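Long-range contacts in YfkN protein (PDB 3GVE), which belongs to the calcineurin-like phosphoesterase family of metal-binding proteins and carries a manganese and a magnesium ion side by side: residues N23-D28 against T323-I328; T43-Q48 against V317-E322; N62-Q67 against G107-N112; V130-K135 against I168-P173. One frame throughout, in Å; residues are numbered along the deposited sequence. Where two conformers were deposited one is given.

Contact 1: N23-D28 against T323-I328; sequences NMMDYD and TVTNTI
The C-terminal helix 322-340 docks its first turns on the loop 23-26 through Met24 and Met25, both selenomethionines, which meet Val324, Thr325 and Ile328. No hydrogen bond crosses; the contact is van der Waals packing. Ile328 takes part with both branches. Its CG1 lies 3.9 Å from Met24 CB, and its CD1 comes 4.0 Å from Met24 CG. The two side chains cross at about a right angle. The other branch, Ile328 CG2, sits 3.8 Å from Met25 SE, and here the side chains slide past each other in opposite directions. CG1 of Ile328 is anti to the backbone N (chi1 -157°), which leaves CG2 between the backbone N and the carbonyl carbon, on the Met25 side.

The packing seats the start of the C-terminal helix 322-340 on the loop 23-26, which runs into strand 27-28. Val324, Thr325 and Ile328 lie on one side of the helix, at spacings of one and three residues. The chain of Met25 is bent at chi2 and chi3. Its SE lies 4.0 Å from Thr325 OG1, and its CE 4.1 Å from Thr325 CG2. Thr325 OG1 is hydrogen-bonded to the backbone O of Asn321. Helix 91-98 adds Val95, which touches both Met24 and Ile328. Val324 CG1 reaches the backbone instead, 3.7 Å from Met24 O.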
loop_
_atom_site.group_PDB
_atom_site.type_symbol
_atom_site.label_atom_id
_atom_site.label_comp_id
_atom_site.label_asym_id
_atom_site.label_seq_id
_atom_site.Cartn_x
_atom_site.Cartn_y
_atom_site.Cartn_z
ATOM N N ASN A 23 9.972 -5.793 -1.981
ATOM C CA ASN A 23 10.841 -4.734 -1.462
ATOM C C ASN A 23 12.219 -5.283 -1.070
ATOM O O ASN A 23 12.487 -5.560 0.087
ATOM C CB ASN A 23 10.166 -4.007 -0.284
ATOM C CG ASN A 23 8.862 -3.330 -0.684
ATOM O OD1 ASN A 23 7.787 -3.703 -0.243
ATOM N ND2 ASN A 23 8.959 -2.360 -1.530
HETATM N N MSE A 24 13.072 -5.420 -2.077
HETATM C CA MSE A 24 14.446 -5.906 -1.920
HETATM C C MSE A 24 15.322 -4.807 -1.335
HETATM O O MSE A 24 15.940 -4.980 -0.308
HETATM C CB MSE A 24 15.004 -6.360 -3.271
HETATM C CG MSE A 24 14.248 -7.575 -3.844
HETATM SE SE MSE A 24 14.443 -9.201 -2.800
HETATM C CE MSE A 24 12.682 -9.154 -1.877
HETATM N N MSE A 25 15.357 -3.683 -2.029
HETATM C CA MSE A 25 16.074 -2.509 -1.558
HETATM C C MSE A 25 15.230 -1.697 -0.580
HETATM O O MSE A 25 14.016 -1.807 -0.552
HETATM C CB MSE A 25 16.473 -1.635 -2.739
HETATM C CG MSE A 25 17.464 -2.292 -3.679
HETATM SE SE MSE A 25 19.222 -2.600 -2.854
HETATM C CE MSE A 25 19.965 -0.825 -3.211
ATOM N N ASP A 26 15.894 -0.857 0.203
ATOM C CA ASP A 26 15.188 0.093 1.054
ATOM C C ASP A 26 14.868 1.322 0.187
ATOM O O ASP A 26 15.484 2.383 0.309
ATOM C CB ASP A 26 15.990 0.427 2.330
ATOM C CG ASP A 26 17.420 0.902 2.063
ATOM O OD1 ASP A 26 17.971 0.636 0.988
ATOM O OD2 ASP A 26 17.991 1.507 2.982
ATOM N N TYR A 27 13.906 1.143 -0.707
ATOM C CA TYR A 27 13.650 2.070 -1.810
ATOM C C TYR A 27 12.171 2.143 -2.178
ATOM O O TYR A 27 11.505 1.130 -2.326
ATOM C CB TYR A 27 14.469 1.647 -3.037
ATOM C CG TYR A 27 14.712 2.783 -4.012
ATOM C CD1 TYR A 27 15.782 3.654 -3.838
ATOM C CD2 TYR A 27 13.859 3.001 -5.080
ATOM C CE1 TYR A 27 15.995 4.695 -4.713
ATOM C CE2 TYR A 27 14.082 4.043 -5.969
ATOM C CZ TYR A 27 15.151 4.876 -5.764
ATOM O OH TYR A 27 15.384 5.936 -6.612
ATOM N N ASP A 28 11.683 3.366 -2.339
ATOM C CA ASP A 28 10.331 3.651 -2.784
ATOM C C ASP A 28 10.389 3.985 -4.275
ATOM O O ASP A 28 10.851 5.051 -4.655
ATOM C CB ASP A 28 9.775 4.844 -1.971
ATOM C CG ASP A 28 8.416 5.320 -2.451
ATOM O OD1 ASP A 28 7.817 4.694 -3.306
ATOM O OD2 ASP A 28 7.959 6.352 -1.949
ATOM N N THR A 323 24.970 -8.493 0.770
ATOM C CA THR A 323 24.647 -9.653 -0.022
ATOM C C THR A 323 23.359 -9.335 -0.817
ATOM O O THR A 323 23.223 -9.710 -1.975
ATOM C CB THR A 323 24.453 -10.902 0.846
ATOM O OG1 THR A 323 25.695 -11.221 1.486
ATOM C CG2 THR A 323 23.960 -12.165 0.065
ATOM N N VAL A 324 22.419 -8.662 -0.160
ATOM C CA VAL A 324 21.191 -8.261 -0.834
ATOM C C VAL A 324 21.485 -7.269 -1.946
ATOM O O VAL A 324 21.075 -7.470 -3.059
ATOM C CB VAL A 324 20.146 -7.676 0.141
ATOM C CG1 VAL A 324 18.934 -7.175 -0.637
ATOM C CG2 VAL A 324 19.727 -8.763 1.149
ATOM N N THR A 325 22.213 -6.206 -1.620
ATOM C CA THR A 325 22.500 -5.171 -2.595
ATOM C C THR A 325 23.237 -5.720 -3.803
ATOM O O THR A 325 22.857 -5.446 -4.918
ATOM C CB THR A 325 23.292 -3.998 -1.975
ATOM O OG1 THR A 325 22.546 -3.464 -0.888
ATOM C CG2 THR A 325 23.515 -2.900 -2.988
ATOM N N ASN A 326 24.284 -6.499 -3.563
ATOM C CA ASN A 326 25.076 -7.036 -4.658
ATOM C C ASN A 326 24.248 -7.951 -5.564
ATOM O O ASN A 326 24.377 -7.940 -6.767
ATOM C CB ASN A 326 26.298 -7.801 -4.129
ATOM C CG ASN A 326 27.392 -6.884 -3.599
ATOM O OD1 ASN A 326 27.345 -5.685 -3.787
ATOM N ND2 ASN A 326 28.362 -7.459 -2.923
ATOM N N THR A 327 23.388 -8.747 -4.955
ATOM C CA THR A 327 22.609 -9.712 -5.698
ATOM C C THR A 327 21.540 -9.046 -6.563
ATOM O O THR A 327 21.364 -9.395 -7.699
ATOM C CB THR A 327 21.981 -10.742 -4.739
ATOM O OG1 THR A 327 23.026 -11.359 -3.986
ATOM C CG2 THR A 327 21.256 -11.824 -5.509
ATOM N N ILE A 328 20.854 -8.063 -6.007
ATOM C CA ILE A 328 19.722 -7.437 -6.687
ATOM C C ILE A 328 20.058 -6.181 -7.501
ATOM O O ILE A 328 19.243 -5.715 -8.231
ATOM C CB ILE A 328 18.603 -7.084 -5.659
ATOM C CG1 ILE A 328 17.242 -6.968 -6.352
ATOM C CG2 ILE A 328 18.963 -5.805 -4.891
ATOM C CD1 ILE A 328 16.725 -8.288 -6.929
#

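Contact 2: T43-Q48 against V317-E322; sequences TAQLIQ and VTSRNE
Gln45 of helix 40-53 meets Val317, Ser319 and Asn321 of the loop that leads into helix 322-340. Asn321 is the N-cap of that second helix. Its OD1 accepts from the backbone N of Val324, and more weakly from that of Thr323.

The apolar contacts come from Val317 and Ala44. Val317 puts one methyl on each of two neighbours: CG1 lies 3.8 Å from Gln45 CG, and CG2 lies 3.6 Å from Leu46 CD2. Ala44 CB packs 3.7 Å from Asn321 CG, the carbon of the capping amide.

The polar contacts centre on two amides whose planes stand 90° apart. Asn321 ND2 donates to Gln45 OE1 over 3.1 Å at 157°. The donor sits above the carbonyl plane of Gln45, while the acceptor lies near the amide plane of Asn321. The bend at chi2 of Gln45 (-70°) turns CD toward the Asn321 backbone, 3.6 Å from its CA. Gln45 NE2 makes a weak bond to Ser319 OG at 3.4 Å.

A water links the Asn321 amide to a second glutamine, Gln48. It accepts from Asn321 ND2 at 3.0 Å and donates to Gln48 OE1 at 3.1 Å.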
loop_
_atom_site.group_PDB
_atom_site.type_symbol
_atom_site.label_atom_id
_atom_site.label_comp_id
_atom_site.label_asym_id
_atom_site.label_seq_id
_atom_site.Cartn_x
_atom_site.Cartn_y
_atom_site.Cartn_z
ATOM N N THR A 43 16.375 -5.806 6.595
ATOM C CA THR A 43 16.007 -6.960 7.421
ATOM C C THR A 43 17.137 -7.984 7.497
ATOM O O THR A 43 17.326 -8.617 8.517
ATOM C CB THR A 43 14.738 -7.665 6.881
ATOM O OG1 THR A 43 13.908 -6.719 6.213
ATOM C CG2 THR A 43 13.957 -8.355 8.012
ATOM N N ALA A 44 17.873 -8.120 6.401
ATOM C CA ALA A 44 18.967 -9.068 6.315
ATOM C C ALA A 44 20.076 -8.769 7.327
ATOM O O ALA A 44 20.821 -9.646 7.671
ATOM C CB ALA A 44 19.513 -9.119 4.883
ATOM N N GLN A 45 20.146 -7.530 7.810
ATOM C CA GLN A 45 21.112 -7.187 8.845
ATOM C C GLN A 45 20.695 -7.819 10.163
ATOM O O GLN A 45 21.538 -8.287 10.889
ATOM C CB GLN A 45 21.277 -5.665 8.978
ATOM C CG GLN A 45 21.734 -4.964 7.694
ATOM C CD GLN A 45 23.162 -5.260 7.312
ATOM O OE1 GLN A 45 23.543 -6.387 7.125
ATOM N NE2 GLN A 45 23.950 -4.205 7.159
ATOM N N LEU A 46 19.390 -7.859 10.441
ATOM C CA LEU A 46 18.895 -8.586 11.615
ATOM C C LEU A 46 19.115 -10.090 11.471
ATOM O O LEU A 46 19.426 -10.769 12.427
ATOM C CB LEU A 46 17.408 -8.327 11.861
ATOM C CG LEU A 46 17.003 -6.890 12.174
ATOM C CD1 LEU A 46 15.482 -6.808 12.354
ATOM C CD2 LEU A 46 17.717 -6.370 13.419
ATOM N N ILE A 47 18.926 -10.595 10.258
ATOM C CA ILE A 47 19.132 -12.022 9.998
ATOM C C ILE A 47 20.584 -12.402 10.361
ATOM O O ILE A 47 20.823 -13.381 11.029
ATOM C CB ILE A 47 18.801 -12.395 8.517
ATOM C CG1 ILE A 47 17.287 -12.240 8.249
ATOM C CG2 ILE A 47 19.314 -13.807 8.185
ATOM C CD1 ILE A 47 16.865 -12.358 6.799
ATOM N N GLN A 48 21.539 -11.613 9.878
ATOM C CA GLN A 48 22.953 -11.861 10.125
ATOM C C GLN A 48 23.236 -11.826 11.622
ATOM O O GLN A 48 23.902 -12.697 12.149
ATOM C CB GLN A 48 23.833 -10.827 9.410
ATOM C CG GLN A 48 25.324 -11.146 9.557
ATOM C CD GLN A 48 26.217 -10.203 8.808
ATOM O OE1 GLN A 48 25.910 -9.769 7.703
ATOM N NE2 GLN A 48 27.363 -9.909 9.399
ATOM N N VAL A 317 19.041 -1.424 12.924
ATOM C CA VAL A 317 19.705 -1.483 11.630
ATOM C C VAL A 317 19.866 -0.083 11.067
ATOM O O VAL A 317 18.929 0.688 11.056
ATOM C CB VAL A 317 18.861 -2.298 10.607
ATOM C CG1 VAL A 317 19.527 -2.314 9.224
ATOM C CG2 VAL A 317 18.607 -3.710 11.116
ATOM N N THR A 318 21.051 0.222 10.565
ATOM C CA THR A 318 21.287 1.556 10.013
ATOM C C THR A 318 21.839 1.555 8.589
ATOM O O THR A 318 22.064 2.618 8.025
ATOM C CB THR A 318 22.205 2.383 10.911
ATOM O OG1 THR A 318 23.479 1.758 10.939
ATOM C CG2 THR A 318 21.661 2.446 12.312
ATOM N N SER A 319 22.065 0.378 8.013
ATOM C CA SER A 319 22.596 0.287 6.653
ATOM C C SER A 319 22.088 -0.926 5.877
ATOM O O SER A 319 21.463 -1.800 6.443
ATOM C CB SER A 319 24.123 0.252 6.669
ATOM O OG SER A 319 24.592 -0.868 7.367
ATOM N N ARG A 320 22.394 -0.967 4.585
ATOM C CA ARG A 320 22.006 -2.067 3.720
ATOM C C ARG A 320 22.999 -3.210 3.789
ATOM O O ARG A 320 24.193 -3.024 3.797
ATOM C CB ARG A 320 21.929 -1.626 2.252
ATOM C CG ARG A 320 20.672 -0.937 1.819
ATOM C CD ARG A 320 20.788 -0.475 0.372
ATOM N NE ARG A 320 21.786 0.565 0.211
ATOM C CZ ARG A 320 21.570 1.862 0.388
ATOM N NH1 ARG A 320 22.561 2.708 0.222
ATOM N NH2 ARG A 320 20.398 2.320 0.734
ATOM N N ASN A 321 22.457 -4.407 3.775
ATOM C CA ASN A 321 23.197 -5.665 3.740
ATOM C C ASN A 321 23.822 -5.825 2.353
ATOM O O ASN A 321 23.137 -5.737 1.318
ATOM C CB ASN A 321 22.218 -6.830 3.936
ATOM C CG ASN A 321 22.896 -8.184 3.875
ATOM O OD1 ASN A 321 22.978 -8.806 2.822
ATOM N ND2 ASN A 321 23.376 -8.618 5.026
ATOM N N GLU A 322 25.119 -6.077 2.303
ATOM C CA GLU A 322 25.813 -6.192 1.022
ATOM C C GLU A 322 25.378 -7.382 0.159
ATOM O O GLU A 322 25.428 -7.286 -1.043
ATOM C CB GLU A 322 27.340 -6.222 1.213
ATOM C CG GLU A 322 27.902 -4.969 1.844
ATOM C CD GLU A 322 29.412 -5.024 2.045
ATOM O OE1 GLU A 322 30.043 -6.035 1.687
ATOM O OE2 GLU A 322 29.952 -4.026 2.563
HETATM O O HOH W 1 24.483 -11.418 5.485
#

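Contact 3: N62-Q67 against G107-N112; sequences NGDLIQ and GNHEFN. With MG (magnesium ion), chain D; MN (manganese (II) ion), chain C.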
loop_
_atom_site.group_PDB
_atom_site.type_symbol
_atom_site.label_atom_id
_atom_site.label_comp_id
_atom_site.label_asym_id
_atom_site.label_seq_id
_atom_site.Cartn_x
_atom_site.Cartn_y
_atom_site.Cartn_z
ATOM N N ASN A 62 7.443 -16.358 4.624
ATOM C CA ASN A 62 6.028 -16.696 4.734
ATOM C C ASN A 62 5.100 -16.260 3.598
ATOM O O ASN A 62 3.891 -16.306 3.757
ATOM C CB ASN A 62 5.488 -16.178 6.073
ATOM C CG ASN A 62 4.338 -17.029 6.610
ATOM O OD1 ASN A 62 4.368 -18.250 6.528
ATOM N ND2 ASN A 62 3.325 -16.363 7.187
ATOM N N GLY A 63 5.668 -15.868 2.456
ATOM C CA GLY A 63 4.867 -15.539 1.286
ATOM C C GLY A 63 4.490 -14.069 1.152
ATOM O O GLY A 63 4.881 -13.244 1.960
ATOM N N ASP A 64 3.719 -13.758 0.112
ATOM C CA ASP A 64 3.515 -12.373 -0.378
ATOM C C ASP A 64 4.898 -11.722 -0.586
ATOM O O ASP A 64 5.212 -10.662 -0.058
ATOM C CB ASP A 64 2.608 -11.544 0.552
ATOM C CG ASP A 64 1.145 -11.648 0.188
ATOM O OD1 ASP A 64 0.807 -12.539 -0.618
ATOM O OD2 ASP A 64 0.356 -10.850 0.743
ATOM N N LEU A 65 5.712 -12.416 -1.372
ATOM C CA LEU A 65 7.128 -12.117 -1.578
ATOM C C LEU A 65 7.455 -11.494 -2.945
ATOM O O LEU A 65 8.217 -10.552 -3.018
ATOM C CB LEU A 65 7.936 -13.406 -1.398
ATOM C CG LEU A 65 9.409 -13.342 -1.809
ATOM C CD1 LEU A 65 10.174 -12.446 -0.870
ATOM C CD2 LEU A 65 10.017 -14.769 -1.831
ATOM N N ILE A 66 6.889 -12.044 -4.010
ATOM C CA ILE A 66 7.337 -11.724 -5.356
ATOM C C ILE A 66 6.551 -10.629 -6.063
ATOM O O ILE A 66 6.883 -10.258 -7.180
ATOM C CB ILE A 66 7.353 -12.992 -6.249
ATOM C CG1 ILE A 66 5.922 -13.452 -6.576
ATOM C CG2 ILE A 66 8.183 -14.091 -5.596
ATOM C CD1 ILE A 66 5.854 -14.635 -7.543
ATOM N N GLN A 67 5.513 -10.118 -5.418
ATOM C CA GLN A 67 4.616 -9.139 -6.023
ATOM C C GLN A 67 4.381 -7.974 -5.081
ATOM O O GLN A 67 4.360 -8.141 -3.881
ATOM C CB GLN A 67 3.273 -9.811 -6.321
ATOM C CG GLN A 67 2.305 -8.951 -7.135
ATOM C CD GLN A 67 1.508 -7.929 -6.319
ATOM O OE1 GLN A 67 0.997 -6.956 -6.868
ATOM N NE2 GLN A 67 1.378 -8.159 -5.048
ATOM N N GLY A 107 1.968 -16.927 -0.658
ATOM C CA GLY A 107 0.974 -16.005 -0.171
ATOM C C GLY A 107 -0.024 -15.801 -1.339
ATOM O O GLY A 107 0.137 -16.311 -2.471
ATOM N N ASN A 108 -1.120 -15.095 -1.017
ATOM C CA ASN A 108 -2.140 -14.881 -2.078
ATOM C C ASN A 108 -1.573 -14.173 -3.297
ATOM O O ASN A 108 -1.924 -14.420 -4.444
ATOM C CB ASN A 108 -3.400 -14.146 -1.557
ATOM C CG ASN A 108 -3.082 -12.965 -0.635
ATOM O OD1 ASN A 108 -2.428 -13.069 0.403
ATOM N ND2 ASN A 108 -3.458 -11.807 -1.094
ATOM N N HIS A 109 -0.690 -13.214 -3.055
ATOM C CA HIS A 109 -0.134 -12.390 -4.174
ATOM C C HIS A 109 0.815 -13.187 -5.088
ATOM O O HIS A 109 1.072 -12.693 -6.193
ATOM C CB HIS A 109 0.466 -11.084 -3.662
ATOM C CG HIS A 109 -0.592 -10.125 -3.250
ATOM N ND1 HIS A 109 -1.387 -9.455 -4.170
ATOM C CD2 HIS A 109 -1.053 -9.798 -2.028
ATOM C CE1 HIS A 109 -2.280 -8.708 -3.512
ATOM N NE2 HIS A 109 -2.078 -8.883 -2.208
ATOM N N GLU A 110 1.278 -14.360 -4.667
ATOM C CA GLU A 110 2.079 -15.203 -5.547
ATOM C C GLU A 110 1.300 -15.677 -6.774
ATOM O O GLU A 110 1.907 -16.067 -7.732
ATOM C CB GLU A 110 2.636 -16.411 -4.766
ATOM C CG GLU A 110 4.095 -16.256 -4.277
ATOM C CD GLU A 110 4.232 -15.237 -3.176
ATOM O OE1 GLU A 110 3.408 -15.253 -2.260
ATOM O OE2 GLU A 110 5.143 -14.429 -3.225
ATOM N N PHE A 111 -0.017 -15.609 -6.708
ATOM C CA PHE A 111 -0.872 -16.078 -7.791
ATOM C C PHE A 111 -1.268 -14.999 -8.787
ATOM O O PHE A 111 -1.892 -15.290 -9.780
ATOM C CB PHE A 111 -2.127 -16.726 -7.192
ATOM C CG PHE A 111 -1.830 -17.968 -6.395
ATOM C CD1 PHE A 111 -1.704 -19.185 -7.025
ATOM C CD2 PHE A 111 -1.627 -17.902 -5.031
ATOM C CE1 PHE A 111 -1.397 -20.321 -6.298
ATOM C CE2 PHE A 111 -1.319 -19.019 -4.314
ATOM C CZ PHE A 111 -1.209 -20.223 -4.940
ATOM N N ASN A 112 -0.912 -13.749 -8.497
ATOM C CA ASN A 112 -1.370 -12.595 -9.284
ATOM C C ASN A 112 -0.904 -12.621 -10.744
ATOM O O ASN A 112 -1.532 -12.037 -11.598
ATOM C CB ASN A 112 -0.870 -11.264 -8.688
ATOM C CG ASN A 112 -1.519 -10.864 -7.362
ATOM O OD1 ASN A 112 -1.113 -9.868 -6.808
ATOM N ND2 ASN A 112 -2.498 -11.602 -6.875
HETATM MG MG MG D . -1.490 -11.941 1.869
HETATM MN MN MN C . 0.535 -8.978 2.025
HETATM O O HOH W 2 -1.415 -9.676 2.775
HETATM O O HOH W 3 -0.937 -7.896 0.720
#
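Asp64 and Glu110 tie the loop 62-67 to the loop and 3-10 turn of 107-112, and Asp64 carries the contact on to the metals. The tight part surrounds the Glu110 carboxylate, buried and gripped by four backbone N-H groups. OE1 takes Asp64 N at 2.8 Å on its syn lone pair, and Gly107 N on the anti side. OE2 takes Leu65 N at 2.8 Å on its syn lone pair, and Ile66 N nearly along the C-O axis. These bonds probably stabilise the negative charge. Gly63 and Gly107 pass so closely, CA of Gly63 3.8 Å from N of Gly107, that a CB on either would clash.

Asp64 divides its oxygens. OD1 accepts from His109 N at 2.9 Å and 159°, while OD2 bridges manganese (2.3 Å) and magnesium (2.4 Å). Asn108 OD1 binds magnesium at 2.1 Å, and water 2 joins both ions. Asp19, His21, His251 and water 3 complete the manganese site; His216 and His249 complete the magnesium site.

The looser side is partly exposed. There the Gln67 amide is turned only 20° against the His109 ring, with Gln67 NE2 3.2 Å from His109 ND1 at an angle too poor for a hydrogen bond. The ring is held within its own segment: His109 ND1 donates to Asn112 OD1 at 172°. Such a two-metal site on loops following strands is characteristic of calcineurin-like phosphoesterases. The loops follow strands 57-61 and 104-105. Helix 91-98 packs on Leu65, and helix 115-123 on Ile66 and Glu110.

Contact 4: V130-K135 against I168-P173; sequences VNANVK and IGFVPP
Ala132 CB packs against two side chains of strand 160-170. It lies 3.8 Å from Ile168 CG1 and 4.2 Å from Phe170 CE1, a ring it meets obliquely. A second apolar pair is tighter: Val134 CG2 and Val171 CG1 are 3.5 Å apart. Val130 CG2 rests on the backbone, 3.6 Å from Gly169 N. That buried N has no polar partner in the model. Gly169 runs so close to segment 130-135 that a CB would clash with Val130 O.

Further out the backbone pairs once, Ala132 N to Gly169 O at 2.9 Å. Asn133 then takes over from the backbone. With chi1 at 69° its CG lies between the backbone N and the carbonyl carbon, and its amide grips both polar atoms of Val171. ND2 donates to Val171 O at 2.8 Å and 174°, with each partner in the other's plane. OD1 accepts from Val171 N at 3.1 Å and also from Asn131 ND2. ND2 of Asn133 has another acceptor in Gln190 O.

Asn131 OD1 accepts in turn from Val134 N at 2.9 Å, in the carbonyl plane and on a lone pair. This is an Asx motif, here turning the chain beside the end of a strand of the large mixed sheet.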
loop_
_atom_site.group_PDB
_atom_site.type_symbol
_atom_site.label_atom_id
_atom_site.label_comp_id
_atom_site.label_asym_id
_atom_site.label_seq_id
_atom_site.Cartn_x
_atom_site.Cartn_y
_atom_site.Cartn_z
ATOM N N VAL A 130 6.734 -24.628 -0.099
ATOM C CA VAL A 130 5.720 -25.620 0.207
ATOM C C VAL A 130 4.337 -24.992 0.290
ATOM O O VAL A 130 4.186 -23.837 0.659
ATOM C CB VAL A 130 6.047 -26.382 1.535
ATOM C CG1 VAL A 130 7.313 -27.251 1.340
ATOM C CG2 VAL A 130 6.240 -25.407 2.709
ATOM N N ASN A 131 3.334 -25.785 -0.039
ATOM C CA ASN A 131 1.943 -25.427 0.174
ATOM C C ASN A 131 1.091 -26.696 0.177
ATOM O O ASN A 131 1.221 -27.489 -0.743
ATOM C CB ASN A 131 1.436 -24.462 -0.892
ATOM C CG ASN A 131 -0.068 -24.310 -0.827
ATOM O OD1 ASN A 131 -0.790 -25.095 -1.417
ATOM N ND2 ASN A 131 -0.543 -23.351 -0.055
ATOM N N ALA A 132 0.278 -26.860 1.196
ATOM C CA ALA A 132 -0.457 -28.094 1.381
ATOM C C ALA A 132 -1.906 -28.010 0.948
ATOM O O ALA A 132 -2.515 -29.039 0.716
ATOM C CB ALA A 132 -0.377 -28.539 2.850
ATOM N N ASN A 133 -2.469 -26.809 0.869
ATOM C CA ASN A 133 -3.920 -26.688 0.674
ATOM C C ASN A 133 -4.430 -26.361 -0.733
ATOM O O ASN A 133 -5.588 -26.580 -1.023
ATOM C CB ASN A 133 -4.582 -25.818 1.776
ATOM C CG ASN A 133 -4.208 -24.322 1.716
ATOM O OD1 ASN A 133 -3.099 -23.947 1.368
ATOM N ND2 ASN A 133 -5.154 -23.476 2.108
ATOM N N VAL A 134 -3.571 -25.869 -1.613
ATOM C CA VAL A 134 -3.975 -25.678 -3.002
ATOM C C VAL A 134 -3.883 -27.004 -3.751
ATOM O O VAL A 134 -2.860 -27.646 -3.739
ATOM C CB VAL A 134 -3.128 -24.601 -3.726
ATOM C CG1 VAL A 134 -3.656 -24.377 -5.161
ATOM C CG2 VAL A 134 -3.162 -23.293 -2.939
ATOM N N LYS A 135 -4.984 -27.390 -4.385
ATOM C CA LYS A 135 -5.066 -28.673 -5.071
ATOM C C LYS A 135 -5.503 -28.528 -6.534
ATOM O O LYS A 135 -6.065 -27.530 -6.926
ATOM C CB LYS A 135 -5.997 -29.605 -4.288
ATOM C CG LYS A 135 -5.396 -29.998 -2.932
ATOM C CD LYS A 135 -6.315 -30.911 -2.128
ATOM C CE LYS A 135 -5.748 -31.232 -0.770
ATOM N NZ LYS A 135 -6.616 -32.187 -0.055
ATOM N N ILE A 168 5.549 -27.026 6.461
ATOM C CA ILE A 168 4.266 -27.102 5.776
ATOM C C ILE A 168 3.759 -25.676 5.598
ATOM O O ILE A 168 3.988 -24.833 6.438
ATOM C CB ILE A 168 3.242 -27.960 6.581
ATOM C CG1 ILE A 168 1.928 -28.138 5.801
ATOM C CG2 ILE A 168 2.987 -27.378 7.986
ATOM C CD1 ILE A 168 0.977 -29.206 6.407
ATOM N N GLY A 169 3.071 -25.417 4.499
ATOM C CA GLY A 169 2.587 -24.066 4.224
ATOM C C GLY A 169 1.119 -24.026 3.848
ATOM O O GLY A 169 0.591 -24.973 3.322
ATOM N N PHE A 170 0.496 -22.887 4.113
ATOM C CA PHE A 170 -0.930 -22.638 3.855
ATOM C C PHE A 170 -1.177 -21.251 3.287
ATOM O O PHE A 170 -0.507 -20.304 3.656
ATOM C CB PHE A 170 -1.759 -22.778 5.144
ATOM C CG PHE A 170 -1.450 -24.011 5.915
ATOM C CD1 PHE A 170 -1.962 -25.241 5.531
ATOM C CD2 PHE A 170 -0.628 -23.948 7.010
ATOM C CE1 PHE A 170 -1.656 -26.381 6.243
ATOM C CE2 PHE A 170 -0.323 -25.083 7.733
ATOM C CZ PHE A 170 -0.840 -26.311 7.344
ATOM N N VAL A 171 -2.170 -21.153 2.410
ATOM C CA VAL A 171 -2.596 -19.878 1.829
ATOM C C VAL A 171 -4.113 -19.722 2.023
ATOM O O VAL A 171 -4.818 -20.701 2.170
ATOM C CB VAL A 171 -2.197 -19.801 0.316
ATOM C CG1 VAL A 171 -3.096 -20.708 -0.528
ATOM C CG2 VAL A 171 -2.232 -18.363 -0.203
ATOM N N PRO A 172 -4.626 -18.497 2.054
ATOM C CA PRO A 172 -6.077 -18.365 2.273
ATOM C C PRO A 172 -6.885 -18.869 1.068
ATOM O O PRO A 172 -6.519 -18.654 -0.067
ATOM C CB PRO A 172 -6.278 -16.855 2.465
ATOM C CG PRO A 172 -4.930 -16.366 2.968
ATOM C CD PRO A 172 -3.949 -17.191 2.151
ATOM N N PRO A 173 -8.004 -19.535 1.343
ATOM C CA PRO A 173 -8.862 -20.030 0.258
ATOM C C PRO A 173 -9.471 -18.922 -0.595
ATOM O O PRO A 173 -9.907 -19.211 -1.695
ATOM C CB PRO A 173 -9.957 -20.828 0.986
ATOM C CG PRO A 173 -9.486 -21.039 2.344
ATOM C CD PRO A 173 -8.475 -19.980 2.668
#

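How the contacts relate
Contacts 1 and 2 share the start of helix 322-340. They touch through a salt bridge, Asp26 OD1 to Arg320 NH2 at 3.0 Å, and by packing of Val324 CG2 on Ala44 CB at 3.8 Å. Contact 3 supplies Asp64 and Asn108 to the two metal sites. Contact 4 backs it, with Val171 CG2 3.5 Å from Asn108 N and the Val171 side chain about 7 Å from magnesium. On the other flank, contact 1 reaches contact 3 by one distant packing pair, Met24 CE to Leu65 CD1 at 4.3 Å; the Met24 side chain is about 13 Å from manganese. Contacts 2 and 4 lie on opposite sides of the chain's centre, their centres about 30 Å apart.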